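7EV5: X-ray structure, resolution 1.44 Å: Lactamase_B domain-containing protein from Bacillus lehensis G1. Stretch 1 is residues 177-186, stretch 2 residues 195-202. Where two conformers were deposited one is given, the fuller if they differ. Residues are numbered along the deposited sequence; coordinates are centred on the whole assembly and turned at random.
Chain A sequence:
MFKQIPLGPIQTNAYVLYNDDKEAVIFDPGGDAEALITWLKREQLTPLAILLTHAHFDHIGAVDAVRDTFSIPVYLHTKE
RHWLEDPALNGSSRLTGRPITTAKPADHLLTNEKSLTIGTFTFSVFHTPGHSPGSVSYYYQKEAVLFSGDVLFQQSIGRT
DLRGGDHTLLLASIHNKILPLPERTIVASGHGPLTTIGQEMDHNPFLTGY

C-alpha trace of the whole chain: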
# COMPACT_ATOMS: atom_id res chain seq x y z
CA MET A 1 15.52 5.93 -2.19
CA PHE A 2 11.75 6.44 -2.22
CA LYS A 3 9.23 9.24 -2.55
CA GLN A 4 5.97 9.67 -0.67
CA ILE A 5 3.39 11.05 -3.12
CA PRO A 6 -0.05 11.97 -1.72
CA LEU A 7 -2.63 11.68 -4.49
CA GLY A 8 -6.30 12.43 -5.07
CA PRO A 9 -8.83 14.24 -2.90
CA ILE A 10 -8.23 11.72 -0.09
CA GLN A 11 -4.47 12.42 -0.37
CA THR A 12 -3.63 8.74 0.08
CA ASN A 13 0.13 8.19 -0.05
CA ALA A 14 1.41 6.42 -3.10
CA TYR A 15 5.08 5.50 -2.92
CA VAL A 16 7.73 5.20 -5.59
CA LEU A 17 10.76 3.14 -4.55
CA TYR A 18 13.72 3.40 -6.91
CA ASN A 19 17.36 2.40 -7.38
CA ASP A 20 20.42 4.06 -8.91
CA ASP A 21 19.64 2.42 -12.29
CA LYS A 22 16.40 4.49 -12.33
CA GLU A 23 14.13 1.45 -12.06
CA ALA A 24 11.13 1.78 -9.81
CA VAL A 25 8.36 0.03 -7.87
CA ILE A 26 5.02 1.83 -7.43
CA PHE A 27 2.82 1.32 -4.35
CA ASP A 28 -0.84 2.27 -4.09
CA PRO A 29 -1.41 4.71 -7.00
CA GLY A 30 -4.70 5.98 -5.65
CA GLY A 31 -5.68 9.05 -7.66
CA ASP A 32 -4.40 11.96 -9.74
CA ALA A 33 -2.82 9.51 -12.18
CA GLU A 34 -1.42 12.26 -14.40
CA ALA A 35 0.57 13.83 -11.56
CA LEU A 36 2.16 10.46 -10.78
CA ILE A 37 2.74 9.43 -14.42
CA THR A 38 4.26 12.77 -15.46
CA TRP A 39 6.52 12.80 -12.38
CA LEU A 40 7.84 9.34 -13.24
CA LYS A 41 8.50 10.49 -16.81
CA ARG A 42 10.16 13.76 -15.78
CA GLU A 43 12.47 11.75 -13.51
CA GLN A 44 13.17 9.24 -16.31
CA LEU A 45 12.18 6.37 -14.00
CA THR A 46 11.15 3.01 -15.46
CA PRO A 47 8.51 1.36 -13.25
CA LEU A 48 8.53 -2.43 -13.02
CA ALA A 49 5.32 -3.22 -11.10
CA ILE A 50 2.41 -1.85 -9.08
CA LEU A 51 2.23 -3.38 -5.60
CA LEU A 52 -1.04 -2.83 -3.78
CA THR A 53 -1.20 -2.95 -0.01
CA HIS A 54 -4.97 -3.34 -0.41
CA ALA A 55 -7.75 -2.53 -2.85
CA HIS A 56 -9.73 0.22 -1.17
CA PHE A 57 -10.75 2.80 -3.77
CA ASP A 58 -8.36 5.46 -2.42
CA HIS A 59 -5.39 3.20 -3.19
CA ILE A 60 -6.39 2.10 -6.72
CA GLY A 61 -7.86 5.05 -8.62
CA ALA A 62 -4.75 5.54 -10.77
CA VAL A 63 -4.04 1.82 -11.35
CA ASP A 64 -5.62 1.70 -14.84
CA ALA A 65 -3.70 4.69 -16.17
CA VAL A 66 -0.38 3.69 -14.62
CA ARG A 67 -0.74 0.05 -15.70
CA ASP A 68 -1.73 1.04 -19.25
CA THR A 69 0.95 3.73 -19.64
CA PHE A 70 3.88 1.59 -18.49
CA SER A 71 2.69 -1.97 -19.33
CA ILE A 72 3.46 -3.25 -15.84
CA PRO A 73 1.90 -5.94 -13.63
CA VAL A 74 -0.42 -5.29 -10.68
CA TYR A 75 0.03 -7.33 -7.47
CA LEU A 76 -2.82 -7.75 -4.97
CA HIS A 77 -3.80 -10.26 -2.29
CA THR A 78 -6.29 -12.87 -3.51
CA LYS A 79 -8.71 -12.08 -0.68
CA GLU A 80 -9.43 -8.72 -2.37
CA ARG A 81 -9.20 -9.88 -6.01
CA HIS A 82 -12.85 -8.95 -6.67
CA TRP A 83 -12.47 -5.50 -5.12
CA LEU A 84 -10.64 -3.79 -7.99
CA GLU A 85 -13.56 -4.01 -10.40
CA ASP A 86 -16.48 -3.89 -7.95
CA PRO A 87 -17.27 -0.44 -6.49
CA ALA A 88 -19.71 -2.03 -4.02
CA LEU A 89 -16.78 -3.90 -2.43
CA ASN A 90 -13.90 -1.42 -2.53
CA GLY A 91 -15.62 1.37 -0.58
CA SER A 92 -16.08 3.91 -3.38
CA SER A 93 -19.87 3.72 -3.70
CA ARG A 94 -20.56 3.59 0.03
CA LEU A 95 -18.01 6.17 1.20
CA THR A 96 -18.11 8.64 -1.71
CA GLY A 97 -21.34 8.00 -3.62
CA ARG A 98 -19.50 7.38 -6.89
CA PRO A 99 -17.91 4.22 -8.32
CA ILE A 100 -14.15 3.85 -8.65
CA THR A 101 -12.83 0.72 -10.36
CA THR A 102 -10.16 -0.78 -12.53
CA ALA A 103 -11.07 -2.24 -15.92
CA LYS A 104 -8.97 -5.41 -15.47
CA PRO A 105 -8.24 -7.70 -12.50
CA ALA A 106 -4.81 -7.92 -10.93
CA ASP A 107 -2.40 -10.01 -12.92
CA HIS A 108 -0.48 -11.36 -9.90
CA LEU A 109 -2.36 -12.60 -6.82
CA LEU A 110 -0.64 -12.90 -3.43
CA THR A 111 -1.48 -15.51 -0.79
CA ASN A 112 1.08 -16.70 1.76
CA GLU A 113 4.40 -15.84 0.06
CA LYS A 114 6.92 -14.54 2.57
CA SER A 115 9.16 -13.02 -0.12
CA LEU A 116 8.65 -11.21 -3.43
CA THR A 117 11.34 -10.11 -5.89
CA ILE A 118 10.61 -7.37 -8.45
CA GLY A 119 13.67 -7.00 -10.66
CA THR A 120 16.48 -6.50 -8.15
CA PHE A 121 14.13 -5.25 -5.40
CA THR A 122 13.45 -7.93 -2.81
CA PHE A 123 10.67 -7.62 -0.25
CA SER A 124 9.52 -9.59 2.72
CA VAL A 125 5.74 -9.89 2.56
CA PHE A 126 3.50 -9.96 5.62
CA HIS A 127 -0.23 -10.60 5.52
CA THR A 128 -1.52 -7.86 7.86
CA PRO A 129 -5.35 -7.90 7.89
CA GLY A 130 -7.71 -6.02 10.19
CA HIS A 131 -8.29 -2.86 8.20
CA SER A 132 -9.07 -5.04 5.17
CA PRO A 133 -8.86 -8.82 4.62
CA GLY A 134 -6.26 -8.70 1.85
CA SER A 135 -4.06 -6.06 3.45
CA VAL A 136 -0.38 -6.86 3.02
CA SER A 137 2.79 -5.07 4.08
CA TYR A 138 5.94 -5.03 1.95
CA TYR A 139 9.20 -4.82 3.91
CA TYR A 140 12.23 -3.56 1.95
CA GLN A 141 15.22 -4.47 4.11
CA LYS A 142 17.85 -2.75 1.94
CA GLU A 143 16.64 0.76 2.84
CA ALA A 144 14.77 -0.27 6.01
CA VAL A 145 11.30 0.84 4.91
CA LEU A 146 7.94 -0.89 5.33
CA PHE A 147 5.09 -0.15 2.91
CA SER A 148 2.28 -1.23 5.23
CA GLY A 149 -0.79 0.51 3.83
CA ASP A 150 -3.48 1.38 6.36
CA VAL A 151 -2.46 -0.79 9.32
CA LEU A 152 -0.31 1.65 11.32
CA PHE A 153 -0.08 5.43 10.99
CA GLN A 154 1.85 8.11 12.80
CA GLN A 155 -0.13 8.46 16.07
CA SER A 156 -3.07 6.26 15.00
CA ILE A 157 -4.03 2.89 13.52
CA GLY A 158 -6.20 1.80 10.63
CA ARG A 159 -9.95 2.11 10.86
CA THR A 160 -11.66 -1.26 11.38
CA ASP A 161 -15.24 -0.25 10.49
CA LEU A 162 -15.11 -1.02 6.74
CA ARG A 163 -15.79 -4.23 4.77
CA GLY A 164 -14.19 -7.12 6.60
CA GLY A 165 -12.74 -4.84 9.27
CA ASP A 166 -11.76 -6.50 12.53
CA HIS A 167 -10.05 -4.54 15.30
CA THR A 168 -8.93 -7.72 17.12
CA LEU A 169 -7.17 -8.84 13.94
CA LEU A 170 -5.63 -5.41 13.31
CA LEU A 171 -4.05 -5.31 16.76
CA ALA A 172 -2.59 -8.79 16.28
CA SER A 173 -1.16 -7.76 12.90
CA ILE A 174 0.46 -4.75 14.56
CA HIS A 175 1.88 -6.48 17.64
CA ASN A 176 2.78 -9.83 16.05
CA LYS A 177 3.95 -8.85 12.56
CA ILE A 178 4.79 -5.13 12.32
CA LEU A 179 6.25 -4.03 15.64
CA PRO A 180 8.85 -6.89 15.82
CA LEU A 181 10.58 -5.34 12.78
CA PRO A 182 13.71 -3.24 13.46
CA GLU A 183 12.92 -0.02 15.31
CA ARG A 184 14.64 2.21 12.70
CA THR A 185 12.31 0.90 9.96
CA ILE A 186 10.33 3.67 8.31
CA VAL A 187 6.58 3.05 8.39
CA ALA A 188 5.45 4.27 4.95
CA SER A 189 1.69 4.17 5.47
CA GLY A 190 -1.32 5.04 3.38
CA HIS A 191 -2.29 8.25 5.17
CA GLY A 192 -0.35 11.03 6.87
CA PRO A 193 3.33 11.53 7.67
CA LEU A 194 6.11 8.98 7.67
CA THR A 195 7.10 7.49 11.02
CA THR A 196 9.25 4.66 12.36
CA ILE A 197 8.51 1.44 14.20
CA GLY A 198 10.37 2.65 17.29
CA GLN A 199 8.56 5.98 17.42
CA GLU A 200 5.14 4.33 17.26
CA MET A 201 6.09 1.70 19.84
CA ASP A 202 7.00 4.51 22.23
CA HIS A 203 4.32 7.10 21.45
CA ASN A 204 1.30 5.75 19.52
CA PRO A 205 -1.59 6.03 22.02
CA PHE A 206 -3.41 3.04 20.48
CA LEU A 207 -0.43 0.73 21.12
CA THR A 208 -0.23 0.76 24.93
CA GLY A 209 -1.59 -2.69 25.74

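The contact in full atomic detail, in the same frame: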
# COMPACT_ATOMS: atom_id res chain seq x y z
N LYS A 177 3.28 -8.87 13.85
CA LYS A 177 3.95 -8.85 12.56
C LYS A 177 4.68 -7.56 12.25
O LYS A 177 5.74 -7.60 11.61
CB LYS A 177 2.92 -9.14 11.45
CG LYS A 177 2.24 -10.50 11.65
CD LYS A 177 1.21 -10.76 10.60
CE LYS A 177 0.60 -12.14 10.82
NZ LYS A 177 -0.58 -12.36 9.93
N ILE A 178 4.17 -6.41 12.67
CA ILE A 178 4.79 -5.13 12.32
C ILE A 178 5.80 -4.67 13.36
O ILE A 178 6.96 -4.43 13.04
CB ILE A 178 3.71 -4.07 12.04
CG1 ILE A 178 2.99 -4.46 10.76
CG2 ILE A 178 4.33 -2.68 11.93
CD1 ILE A 178 1.97 -3.47 10.33
N LEU A 179 5.36 -4.55 14.61
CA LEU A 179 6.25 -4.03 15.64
C LEU A 179 7.51 -4.86 15.91
O LEU A 179 8.49 -4.27 16.37
CB LEU A 179 5.47 -3.72 16.93
CG LEU A 179 4.38 -2.65 16.78
CD1 LEU A 179 3.68 -2.42 18.10
CD2 LEU A 179 4.93 -1.35 16.21
N PRO A 180 7.56 -6.18 15.66
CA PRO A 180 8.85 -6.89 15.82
C PRO A 180 9.92 -6.50 14.81
O PRO A 180 11.08 -6.89 14.99
CB PRO A 180 8.47 -8.37 15.68
CG PRO A 180 7.03 -8.43 16.00
CD PRO A 180 6.46 -7.14 15.46
N LEU A 181 9.58 -5.77 13.75
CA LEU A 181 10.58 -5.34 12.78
C LEU A 181 11.54 -4.33 13.42
O LEU A 181 11.23 -3.74 14.46
CB LEU A 181 9.88 -4.72 11.57
CG LEU A 181 9.13 -5.74 10.72
CD1 LEU A 181 8.26 -5.04 9.69
CD2 LEU A 181 10.11 -6.70 10.04
N PRO A 182 12.71 -4.11 12.82
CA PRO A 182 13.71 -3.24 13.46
C PRO A 182 13.16 -1.85 13.72
O PRO A 182 12.38 -1.31 12.93
CB PRO A 182 14.86 -3.21 12.44
CG PRO A 182 14.74 -4.49 11.72
CD PRO A 182 13.26 -4.77 11.62
N GLU A 183 13.55 -1.27 14.86
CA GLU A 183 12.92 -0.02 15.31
C GLU A 183 13.20 1.15 14.37
O GLU A 183 12.38 2.07 14.28
CB GLU A 183 13.29 0.30 16.76
CG GLU A 183 12.49 -0.49 17.80
CD GLU A 183 12.67 0.02 19.23
OE1 GLU A 183 12.87 1.24 19.42
OE2 GLU A 183 12.62 -0.81 20.16
N ARG A 184 14.33 1.13 13.64
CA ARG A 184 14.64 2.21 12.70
C ARG A 184 13.85 2.13 11.40
O ARG A 184 13.94 3.05 10.59
CB ARG A 184 16.15 2.31 12.41
CG ARG A 184 16.66 1.42 11.27
CD ARG A 184 18.09 1.80 10.85
NE ARG A 184 18.51 1.06 9.66
CZ ARG A 184 18.95 1.62 8.54
NH1 ARG A 184 19.03 2.94 8.44
NH2 ARG A 184 19.31 0.86 7.51
N THR A 185 13.07 1.06 11.20
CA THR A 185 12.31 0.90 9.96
C THR A 185 11.30 2.02 9.79
O THR A 185 10.51 2.30 10.69
CB THR A 185 11.56 -0.43 10.00
OG1 THR A 185 12.47 -1.50 10.26
CG2 THR A 185 10.87 -0.69 8.66
N ILE A 186 11.33 2.65 8.62
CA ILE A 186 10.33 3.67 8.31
C ILE A 186 9.00 2.99 8.03
O ILE A 186 8.92 2.02 7.27
CB ILE A 186 10.79 4.53 7.13
CG1 ILE A 186 11.94 5.44 7.56
CG2 ILE A 186 9.63 5.34 6.56
CD1 ILE A 186 12.64 6.14 6.40
N THR A 195 6.68 7.71 9.65
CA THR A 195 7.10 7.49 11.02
C THR A 195 8.07 6.31 11.04
O THR A 195 8.50 5.83 9.99
CB THR A 195 5.89 7.36 11.94
OG1 THR A 195 6.33 7.41 13.30
CG2 THR A 195 5.13 6.06 11.68
N THR A 196 8.44 5.86 12.23
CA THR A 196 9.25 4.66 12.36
C THR A 196 8.59 3.72 13.36
O THR A 196 7.73 4.12 14.14
CB THR A 196 10.70 4.94 12.81
OG1 THR A 196 10.68 5.55 14.10
CG2 THR A 196 11.42 5.83 11.81
N ILE A 197 9.01 2.46 13.28
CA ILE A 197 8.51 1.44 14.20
C ILE A 197 8.77 1.86 15.64
O ILE A 197 7.87 1.84 16.49
CB ILE A 197 9.14 0.08 13.89
CG1 ILE A 197 8.71 -0.41 12.51
CG2 ILE A 197 8.78 -0.93 15.00
CD1 ILE A 197 7.31 -0.96 12.47
N GLY A 198 10.01 2.28 15.93
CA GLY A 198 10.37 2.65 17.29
C GLY A 198 9.55 3.81 17.81
O GLY A 198 9.10 3.80 18.96
N GLN A 199 9.34 4.83 16.98
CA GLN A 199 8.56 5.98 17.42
C GLN A 199 7.13 5.60 17.76
O GLN A 199 6.55 6.12 18.72
CB GLN A 199 8.60 7.08 16.36
CG GLN A 199 9.93 7.81 16.29
CD GLN A 199 10.41 8.28 17.65
OE1 GLN A 199 9.70 9.02 18.35
NE2 GLN A 199 11.62 7.87 18.03
N GLU A 200 6.52 4.70 16.98
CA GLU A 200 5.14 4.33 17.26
C GLU A 200 5.06 3.43 18.49
O GLU A 200 4.13 3.55 19.30
CB GLU A 200 4.49 3.68 16.04
CG GLU A 200 4.32 4.63 14.86
CD GLU A 200 3.75 5.98 15.27
OE1 GLU A 200 2.67 6.00 15.88
OE2 GLU A 200 4.38 7.01 14.95
N MET A 201 6.03 2.53 18.65
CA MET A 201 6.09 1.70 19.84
C MET A 201 6.12 2.55 21.10
O MET A 201 5.50 2.21 22.11
CB MET A 201 7.33 0.81 19.76
CG MET A 201 7.49 -0.22 20.88
SD MET A 201 8.89 -1.30 20.57
CE MET A 201 8.85 -1.40 18.78
N ASP A 202 6.84 3.67 21.06
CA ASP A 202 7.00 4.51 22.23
C ASP A 202 5.90 5.55 22.41
O ASP A 202 5.69 6.01 23.54
CB ASP A 202 8.36 5.22 22.18
CG ASP A 202 9.52 4.25 22.25
OD1 ASP A 202 9.30 3.07 22.62
OD2 ASP A 202 10.66 4.66 21.93

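Ile197, in the first turn of the helix of the second stretch, forms the apolar centre of the contact. Its CA-to-CB bond points toward the first stretch, and it contributes the largest covered area of any residue here. Its CD1 lies 3.5 Å from CG2 of Ile178, while its CG2 lies 4.1 Å from CD2 of Leu179. A branched, wholly hydrocarbon side chain suits this place, because its two arms can meet different neighbours: besides the contact with Leu179, CG2 packs 3.8 Å from the carbonyl O of Leu181, and CG1 comes within 3.8 Å of CB of Thr185. Chi1 and chi2 of Ile197 are both m.

One helical turn further on, Met201 also directs its CA-to-CB bond toward the first stretch. Its long, unbranched chain carries CE to 3.8 Å from the carbonyl O of Leu179 and 4.5 Å from CB of the same residue. The CA-to-CB bond of Leu179 points sideways, but the end of its side chain comes nearer and joins the apolar patch; its carbonyl O also touches the methyl CE of Met201.

The segment facing this helix is shaped by two type I turns, Ile178 to Leu181 and Pro182 to Thr185. In the second, Thr185 OG1 donates to Pro182 O at 2.7 Å, and the backbone bond from Thr185 N to Pro182 O measures 3.0 Å. The hydroxyl thus reinforces the turn while the rest of the threonine packs against Ile197.

Toward the polar edge, the start of the helix is held by backbone bonds. NH groups in a first helical turn lack acceptors within the helix, and here two find them across the contact: Ile197 N donates to Thr185 O at 3.0 Å, and Gly198 N to Glu183 O at 2.9 Å. Thr196, at the N-cap, accepts a capping bond at OG1 from Gln199 N, 3.3 Å away. Glycine suits position 198 because an ideal CB there would point toward the first stretch and clash with Glu183 OE1, 2.9 Å away. The carboxylate of Glu183 can therefore lie over the helix, with OE2 3.8 Å from Met201 SD.

Beyond the cap, Ile186 and Thr196 form an antiparallel, non-hydrogen-bonded bridge with CA atoms 4.3 Å apart and diverging side chains. Two CA-H...O contacts accompany it: Thr196 CA to Thr185 O at 3.2 Å, and Ile186 CA to Thr195 O at 3.3 Å. Thr195 points its CA-to-CB bond away, and its OG1 donates to Glu200 OE2 at 2.6 Å, tying the short strand to the helix that follows.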